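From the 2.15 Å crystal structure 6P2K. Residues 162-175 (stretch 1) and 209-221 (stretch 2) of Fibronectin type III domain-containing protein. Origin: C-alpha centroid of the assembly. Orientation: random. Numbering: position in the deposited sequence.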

ATOM      1  N   THR B 162      -9.594 -65.337 -23.944  1.00 73.83           N
ATOM      2  CA  THR B 162      -8.576 -64.774 -23.067  1.00 70.53           C
ATOM      3  C   THR B 162      -7.862 -63.586 -23.697  1.00 65.10           C
ATOM      4  O   THR B 162      -7.736 -63.484 -24.919  1.00 65.00           O
ATOM      5  CB  THR B 162      -7.539 -65.829 -22.707  1.00 73.53           C
ATOM      6  OG1 THR B 162      -7.020 -66.389 -23.918  1.00 78.01           O
ATOM      7  CG2 THR B 162      -8.157 -66.926 -21.839  1.00 76.96           C
ATOM      8  N   ASP B 163      -7.352 -62.708 -22.830  1.00 63.88           N
ATOM      9  CA  ASP B 163      -6.695 -61.482 -23.272  1.00 58.78           C
ATOM     10  C   ASP B 163      -5.323 -61.792 -23.858  1.00 55.27           C
ATOM     11  O   ASP B 163      -4.506 -62.472 -23.228  1.00 55.90           O
ATOM     12  CB  ASP B 163      -6.581 -60.505 -22.103  1.00 59.18           C
ATOM     13  CG  ASP B 163      -6.019 -59.157 -22.510  1.00 57.01           C
ATOM     14  OD1 ASP B 163      -4.846 -59.097 -22.935  1.00 54.80           O
ATOM     15  OD2 ASP B 163      -6.760 -58.155 -22.417  1.00 55.28           O
ATOM     16  N   ARG B 164      -5.065 -61.262 -25.054  1.00 56.64           N
ATOM     17  CA  ARG B 164      -3.902 -61.621 -25.857  1.00 57.33           C
ATOM     18  C   ARG B 164      -2.844 -60.527 -25.900  1.00 54.87           C
ATOM     19  O   ARG B 164      -1.885 -60.642 -26.667  1.00 50.37           O
ATOM     20  CB  ARG B 164      -4.347 -61.966 -27.278  1.00 58.73           C
ATOM     21  CG  ARG B 164      -4.761 -60.744 -28.069  1.00 53.35           C
ATOM     22  CD  ARG B 164      -5.795 -61.046 -29.135  1.00 55.31           C
ATOM     23  NE  ARG B 164      -6.478 -59.823 -29.554  1.00 57.28           N
ATOM     24  CZ  ARG B 164      -5.977 -58.946 -30.420  1.00 55.87           C
ATOM     25  NH1 ARG B 164      -4.785 -59.157 -30.965  1.00 56.48           N
ATOM     26  NH2 ARG B 164      -6.663 -57.857 -30.741  1.00 54.58           N
ATOM     27  N   ASN B 165      -2.994 -59.476 -25.094  1.00 52.41           N
ATOM     28  CA  ASN B 165      -2.071 -58.347 -25.125  1.00 47.98           C
ATOM     29  C   ASN B 165      -0.650 -58.799 -24.810  1.00 48.57           C
ATOM     30  O   ASN B 165      -0.399 -59.396 -23.759  1.00 52.45           O
ATOM     31  CB  ASN B 165      -2.531 -57.285 -24.126  1.00 47.27           C
ATOM     32  CG  ASN B 165      -1.854 -55.944 -24.334  1.00 46.17           C
ATOM     33  OD1 ASN B 165      -1.063 -55.768 -25.258  1.00 40.17           O
ATOM     34  ND2 ASN B 165      -2.169 -54.987 -23.469  1.00 44.43           N
ATOM     35  N   VAL B 166       0.277 -58.527 -25.726  1.00 46.15           N
ATOM     36  CA  VAL B 166       1.694 -58.805 -25.524  1.00 47.02           C
ATOM     37  C   VAL B 166       2.385 -57.506 -25.138  1.00 46.44           C
ATOM     38  O   VAL B 166       2.189 -56.470 -25.788  1.00 45.07           O
ATOM     39  CB  VAL B 166       2.338 -59.417 -26.780  1.00 49.53           C
ATOM     40  CG1 VAL B 166       3.833 -59.606 -26.566  1.00 50.19           C
ATOM     41  CG2 VAL B 166       1.674 -60.740 -27.121  1.00 48.59           C
ATOM     42  N   TYR B 167       3.195 -57.555 -24.082  1.00 45.44           N
ATOM     43  CA  TYR B 167       3.841 -56.363 -23.552  1.00 41.55           C
ATOM     44  C   TYR B 167       5.298 -56.225 -23.974  1.00 40.56           C
ATOM     45  O   TYR B 167       5.739 -55.113 -24.279  1.00 39.28           O
ATOM     46  CB  TYR B 167       3.738 -56.349 -22.024  1.00 40.11           C
ATOM     47  CG  TYR B 167       2.316 -56.204 -21.533  1.00 42.21           C
ATOM     48  CD1 TYR B 167       1.639 -54.995 -21.651  1.00 40.96           C
ATOM     49  CD2 TYR B 167       1.643 -57.277 -20.960  1.00 44.92           C
ATOM     50  CE1 TYR B 167       0.337 -54.859 -21.207  1.00 42.24           C
ATOM     51  CE2 TYR B 167       0.339 -57.149 -20.511  1.00 43.39           C
ATOM     52  CZ  TYR B 167      -0.309 -55.940 -20.638  1.00 41.79           C
ATOM     53  OH  TYR B 167      -1.604 -55.806 -20.196  1.00 43.88           O
ATOM     54  N   SER B 168       6.063 -57.316 -24.012  1.00 41.51           N
ATOM     55  CA  SER B 168       7.455 -57.214 -24.424  1.00 44.77           C
ATOM     56  C   SER B 168       7.901 -58.496 -25.115  1.00 46.67           C
ATOM     57  O   SER B 168       7.320 -59.570 -24.932  1.00 48.06           O
ATOM     58  CB  SER B 168       8.377 -56.895 -23.237  1.00 45.75           C
ATOM     59  OG  SER B 168       7.928 -57.517 -22.049  1.00 47.47           O
ATOM     60  N   VAL B 169       8.947 -58.352 -25.928  1.00 45.51           N
ATOM     61  CA  VAL B 169       9.570 -59.438 -26.677  1.00 49.18           C
ATOM     62  C   VAL B 169      11.072 -59.199 -26.631  1.00 51.34           C
ATOM     63  O   VAL B 169      11.550 -58.171 -27.122  1.00 49.99           O
ATOM     64  CB  VAL B 169       9.082 -59.493 -28.138  1.00 47.92           C
ATOM     65  CG1 VAL B 169       9.937 -60.453 -28.950  1.00 48.76           C
ATOM     66  CG2 VAL B 169       7.613 -59.885 -28.205  1.00 48.53           C
ATOM     67  N   VAL B 170      11.820 -60.131 -26.041  1.00 52.12           N
ATOM     68  CA  VAL B 170      13.237 -59.920 -25.768  1.00 53.90           C
ATOM     69  C   VAL B 170      14.035 -61.146 -26.194  1.00 58.65           C
ATOM     70  O   VAL B 170      13.716 -62.273 -25.795  1.00 59.69           O
ATOM     71  CB  VAL B 170      13.483 -59.597 -24.281  1.00 55.33           C
ATOM     72  CG1 VAL B 170      12.827 -60.641 -23.388  1.00 57.10           C
ATOM     73  CG2 VAL B 170      14.976 -59.492 -23.997  1.00 55.13           C
ATOM     74  N   PHE B 171      15.076 -60.920 -26.992  1.00 58.79           N
ATOM     75  CA  PHE B 171      15.989 -61.970 -27.415  1.00 60.49           C
ATOM     76  C   PHE B 171      17.072 -62.208 -26.365  1.00 61.22           C
ATOM     77  O   PHE B 171      17.328 -61.376 -25.490  1.00 61.93           O
ATOM     78  CB  PHE B 171      16.652 -61.608 -28.744  1.00 57.19           C
ATOM     79  CG  PHE B 171      15.783 -61.832 -29.943  1.00 55.89           C
ATOM     80  CD1 PHE B 171      14.787 -60.928 -30.272  1.00 51.52           C
ATOM     81  CD2 PHE B 171      15.973 -62.940 -30.755  1.00 57.96           C
ATOM     82  CE1 PHE B 171      13.990 -61.129 -31.382  1.00 51.44           C
ATOM     83  CE2 PHE B 171      15.179 -63.147 -31.866  1.00 56.95           C
ATOM     84  CZ  PHE B 171      14.185 -62.241 -32.181  1.00 54.47           C
ATOM     85  N   ASP B 172      17.720 -63.367 -26.474  1.00 60.56           N
ATOM     86  CA  ASP B 172      18.898 -63.692 -25.679  1.00 60.35           C
ATOM     87  C   ASP B 172      20.124 -63.241 -26.465  1.00 59.09           C
ATOM     88  O   ASP B 172      20.437 -63.805 -27.518  1.00 60.36           O
ATOM     89  CB  ASP B 172      18.943 -65.190 -25.372  1.00 66.26           C
ATOM     90  CG  ASP B 172      20.184 -65.605 -24.583  1.00 68.58           C
ATOM     91  OD1 ASP B 172      21.055 -64.754 -24.309  1.00 67.70           O
ATOM     92  OD2 ASP B 172      20.280 -66.796 -24.217  1.00 73.35           O
ATOM     93  N   GLN B 173      20.826 -62.231 -25.948  1.00 58.13           N
ATOM     94  CA  GLN B 173      21.983 -61.689 -26.651  1.00 61.89           C
ATOM     95  C   GLN B 173      23.096 -62.715 -26.823  1.00 65.12           C
ATOM     96  O   GLN B 173      23.927 -62.562 -27.725  1.00 65.78           O
ATOM     97  CB  GLN B 173      22.525 -60.463 -25.912  1.00 62.64           C
ATOM     98  CG  GLN B 173      21.557 -59.291 -25.843  1.00 61.91           C
ATOM     99  CD  GLN B 173      21.264 -58.694 -27.202  1.00 60.87           C
ATOM    100  OE1 GLN B 173      22.177 -58.400 -27.972  1.00 64.78           O
ATOM    101  NE2 GLN B 173      19.983 -58.515 -27.507  1.00 55.01           N
ATOM    102  N   SER B 174      23.133 -63.753 -25.987  1.00 68.05           N
ATOM    103  CA  SER B 174      24.207 -64.739 -26.029  1.00 73.30           C
ATOM    104  C   SER B 174      23.882 -65.957 -26.888  1.00 75.82           C
ATOM    105  O   SER B 174      24.771 -66.783 -27.121  1.00 78.42           O
ATOM    106  CB  SER B 174      24.560 -65.184 -24.604  1.00 76.26           C
ATOM    107  OG  SER B 174      25.512 -64.309 -24.022  1.00 77.87           O
ATOM    108  N   ASN B 175      22.636 -66.099 -27.344  1.00 75.45           N
ATOM    109  CA  ASN B 175      22.294 -67.080 -28.376  1.00 80.56           C
ATOM    110  C   ASN B 175      21.010 -66.598 -29.036  1.00 75.16           C
ATOM    111  O   ASN B 175      19.930 -66.709 -28.446  1.00 72.04           O
ATOM    112  CB  ASN B 175      22.134 -68.480 -27.801  1.00 89.72           C
ATOM    113  CG  ASN B 175      21.900 -69.525 -28.880  1.00 97.13           C
ATOM    114  OD1 ASN B 175      22.304 -69.354 -30.029  1.00100.13           O
ATOM    115  ND2 ASN B 175      21.248 -70.620 -28.506  1.00100.20           N
ATOM    116  N   PRO B 209      -2.067 -64.670 -13.027  1.00 66.10           N
ATOM    117  CA  PRO B 209      -1.532 -65.328 -14.228  1.00 60.40           C
ATOM    118  C   PRO B 209      -0.919 -64.365 -15.229  1.00 62.32           C
ATOM    119  O   PRO B 209      -0.059 -64.781 -16.016  1.00 57.73           O
ATOM    120  CB  PRO B 209      -2.762 -66.032 -14.826  1.00 63.11           C
ATOM    121  CG  PRO B 209      -3.905 -65.784 -13.851  1.00 63.70           C
ATOM    122  CD  PRO B 209      -3.534 -64.578 -13.064  1.00 60.51           C
ATOM    123  N   TRP B 210      -1.322 -63.099 -15.224  1.00 59.12           N
ATOM    124  CA  TRP B 210      -0.956 -62.178 -16.292  1.00 56.29           C
ATOM    125  C   TRP B 210       0.411 -61.559 -16.034  1.00 49.90           C
ATOM    126  O   TRP B 210       0.650 -60.978 -14.971  1.00 48.60           O
ATOM    127  CB  TRP B 210      -2.008 -61.080 -16.427  1.00 50.58           C
ATOM    128  CG  TRP B 210      -3.330 -61.585 -16.903  1.00 60.33           C
ATOM    129  CD1 TRP B 210      -3.699 -62.887 -17.071  1.00 61.40           C
ATOM    130  CD2 TRP B 210      -4.469 -60.795 -17.266  1.00 62.62           C
ATOM    131  NE1 TRP B 210      -4.993 -62.960 -17.524  1.00 63.42           N
ATOM    132  CE2 TRP B 210      -5.490 -61.689 -17.652  1.00 64.21           C
ATOM    133  CE3 TRP B 210      -4.724 -59.421 -17.306  1.00 61.32           C
ATOM    134  CZ2 TRP B 210      -6.745 -61.255 -18.068  1.00 65.19           C
ATOM    135  CZ3 TRP B 210      -5.972 -58.990 -17.723  1.00 62.76           C
ATOM    136  CH2 TRP B 210      -6.966 -59.905 -18.098  1.00 63.96           C
ATOM    137  N   ASN B 211       1.304 -61.683 -17.010  1.00 49.72           N
ATOM    138  CA  ASN B 211       2.592 -61.010 -16.956  1.00 49.92           C
ATOM    139  C   ASN B 211       2.479 -59.625 -17.579  1.00 46.83           C
ATOM    140  O   ASN B 211       1.871 -59.456 -18.640  1.00 44.79           O
ATOM    141  CB  ASN B 211       3.668 -61.814 -17.683  1.00 50.58           C
ATOM    142  CG  ASN B 211       4.954 -61.034 -17.852  1.00 51.18           C
ATOM    143  OD1 ASN B 211       5.257 -60.536 -18.936  1.00 47.87           O
ATOM    144  ND2 ASN B 211       5.710 -60.905 -16.770  1.00 53.90           N
ATOM    145  N   LYS B 212       3.069 -58.637 -16.911  1.00 42.33           N
ATOM    146  CA  LYS B 212       3.041 -57.250 -17.365  1.00 39.69           C
ATOM    147  C   LYS B 212       4.415 -56.799 -17.849  1.00 46.19           C
ATOM    148  O   LYS B 212       4.864 -55.689 -17.560  1.00 42.86           O
ATOM    149  CB  LYS B 212       2.534 -56.331 -16.258  1.00 38.32           C
ATOM    150  CG  LYS B 212       1.122 -56.651 -15.798  1.00 41.50           C
ATOM    151  CD  LYS B 212       0.134 -56.551 -16.955  1.00 40.74           C
ATOM    152  CE  LYS B 212      -1.292 -56.827 -16.498  1.00 43.32           C
ATOM    153  NZ  LYS B 212      -2.285 -56.533 -17.568  1.00 41.81           N
ATOM    154  N   GLY B 213       5.090 -57.651 -18.595  1.00 46.52           N
ATOM    155  CA  GLY B 213       6.394 -57.325 -19.130  1.00 42.06           C
ATOM    156  C   GLY B 213       7.480 -58.209 -18.554  1.00 43.74           C
ATOM    157  O   GLY B 213       7.405 -58.667 -17.410  1.00 41.18           O
ATOM    158  N   ILE B 214       8.508 -58.461 -19.365  1.00 40.80           N
ATOM    159  CA  ILE B 214       9.638 -59.278 -18.952  1.00 42.42           C
ATOM    160  C   ILE B 214      10.928 -58.558 -19.308  1.00 50.37           C
ATOM    161  O   ILE B 214      10.962 -57.664 -20.156  1.00 49.57           O
ATOM    162  CB  ILE B 214       9.640 -60.673 -19.603  1.00 50.85           C
ATOM    163  CG1 ILE B 214       9.670 -60.531 -21.123  1.00 45.29           C
ATOM    164  CG2 ILE B 214       8.440 -61.477 -19.143  1.00 47.08           C
ATOM    165  CD1 ILE B 214       9.431 -61.810 -21.842  1.00 49.24           C
ATOM    166  N   ALA B 215      12.002 -58.983 -18.650  1.00 46.74           N
ATOM    167  CA  ALA B 215      13.342 -58.512 -18.947  1.00 45.48           C
ATOM    168  C   ALA B 215      14.297 -59.689 -18.853  1.00 48.77           C
ATOM    169  O   ALA B 215      14.128 -60.570 -18.007  1.00 50.69           O
ATOM    170  CB  ALA B 215      13.773 -57.394 -17.993  1.00 43.51           C
ATOM    171  N   LEU B 216      15.295 -59.700 -19.730  1.00 44.98           N
ATOM    172  CA  LEU B 216      16.265 -60.782 -19.793  1.00 47.81           C
ATOM    173  C   LEU B 216      17.661 -60.193 -19.701  1.00 51.31           C
ATOM    174  O   LEU B 216      17.975 -59.221 -20.395  1.00 50.32           O
ATOM    175  CB  LEU B 216      16.104 -61.582 -21.085  1.00 50.50           C
ATOM    176  CG  LEU B 216      17.162 -62.634 -21.403  1.00 54.71           C
ATOM    177  CD1 LEU B 216      17.148 -63.717 -20.349  1.00 55.39           C
ATOM    178  CD2 LEU B 216      16.899 -63.223 -22.774  1.00 54.55           C
ATOM    179  N   SER B 217      18.487 -60.774 -18.836  1.00 50.76           N
ATOM    180  CA  SER B 217      19.859 -60.320 -18.705  1.00 55.30           C
ATOM    181  C   SER B 217      20.628 -60.597 -19.997  1.00 56.28           C
ATOM    182  O   SER B 217      20.376 -61.599 -20.673  1.00 56.54           O
ATOM    183  CB  SER B 217      20.540 -61.016 -17.529  1.00 63.12           C
ATOM    184  OG  SER B 217      21.926 -60.729 -17.495  1.00 68.26           O
ATOM    185  N   PRO B 218      21.562 -59.714 -20.367  1.00 56.38           N
ATOM    186  CA  PRO B 218      22.295 -59.889 -21.634  1.00 57.62           C
ATOM    187  C   PRO B 218      22.940 -61.253 -21.808  1.00 61.06           C
ATOM    188  O   PRO B 218      23.040 -61.737 -22.943  1.00 56.38           O
ATOM    189  CB  PRO B 218      23.346 -58.776 -21.569  1.00 55.16           C
ATOM    190  CG  PRO B 218      22.681 -57.703 -20.780  1.00 46.88           C
ATOM    191  CD  PRO B 218      21.835 -58.406 -19.746  1.00 47.18           C
ATOM    192  N   ASN B 219      23.382 -61.894 -20.731  1.00 61.61           N
ATOM    193  CA  ASN B 219      23.945 -63.229 -20.864  1.00 66.46           C
ATOM    194  C   ASN B 219      22.866 -64.302 -20.991  1.00 68.46           C
ATOM    195  O   ASN B 219      23.194 -65.493 -21.057  1.00 65.16           O
ATOM    196  CB  ASN B 219      24.891 -63.528 -19.693  1.00 61.88           C
ATOM    197  CG  ASN B 219      24.202 -63.484 -18.339  1.00 60.69           C
ATOM    198  OD1 ASN B 219      22.978 -63.425 -18.243  1.00 61.19           O
ATOM    199  ND2 ASN B 219      25.002 -63.523 -17.276  1.00 62.10           N
ATOM    200  N   GLY B 220      21.595 -63.899 -21.035  1.00 65.10           N
ATOM    201  CA  GLY B 220      20.484 -64.811 -21.219  1.00 64.45           C
ATOM    202  C   GLY B 220      20.157 -65.693 -20.037  1.00 64.22           C
ATOM    203  O   GLY B 220      19.296 -66.571 -20.161  1.00 67.24           O
ATOM    204  N   GLN B 221      20.776 -65.458 -18.876  1.00 64.08           N
ATOM    205  CA  GLN B 221      20.749 -66.434 -17.797  1.00 69.90           C
ATOM    206  C   GLN B 221      19.800 -66.078 -16.655  1.00 67.07           C
ATOM    207  O   GLN B 221      19.504 -66.947 -15.829  1.00 64.71           O
ATOM    208  CB  GLN B 221      22.178 -66.655 -17.279  1.00 77.77           C
ATOM    209  CG  GLN B 221      23.060 -67.164 -18.402  1.00 86.84           C
ATOM    210  CD  GLN B 221      24.567 -67.028 -18.172  1.00 91.20           C
ATOM    211  OE1 GLN B 221      25.277 -66.519 -19.031  1.00 95.63           O
ATOM    212  NE2 GLN B 221      25.065 -67.555 -17.055  1.00 89.50           N
TER
HETATM  213  O   HOH W   1      18.614 -67.488 -22.495  1.00 46.79           O
HETATM  214  O   HOH W   2      20.070 -61.095 -23.665  1.00 44.99           O

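The strand that includes Tyr-167 to Val-170 and the strand from Trp-210 to Leu-216 run nearly parallel, at 16°, yet no backbone-to-backbone hydrogen bond joins them; side chains make the link. The amide of Ile-214 donates to Ser-168 OG (N to OG, 2.9 Å, 162°), so a short hydroxyl side chain supplies the acceptor that a neighbouring carbonyl would give in a sheet. Nearby, Lys-212 NZ donates to Tyr-167 OH at 2.8 Å, the long, polar-tipped side chain reaching the phenol; both atoms also have partners elsewhere in the structure. Asn-211 serves its own strand: its OD1 accepts from Gly-213 N and its ND2 donates to Gly-213 O, each at 2.9 Å. Gly-213 has a phi of 115°, where a CB would be jammed against the preceding carbonyl. Between these polar links and the turns, Val-170 packs its CG1 against Ile-214 CG1 (3.9 Å) and its CG2 against Leu-216 CB (3.8 Å).

Two type I turns close the contact. Asp-172 OD1 accepts from Ser-174 N at 2.9 Å, steadying its own turn, while water 1 donates to both Asp-172 OD2 (2.5 Å from its O) and Gly-220 O (2.6 Å), bridging the stretches. Gly-220 CA lies 3.1 Å from Asp-172 OD1; a CB there would clash with that oxygen, and the positive phi also favours glycine.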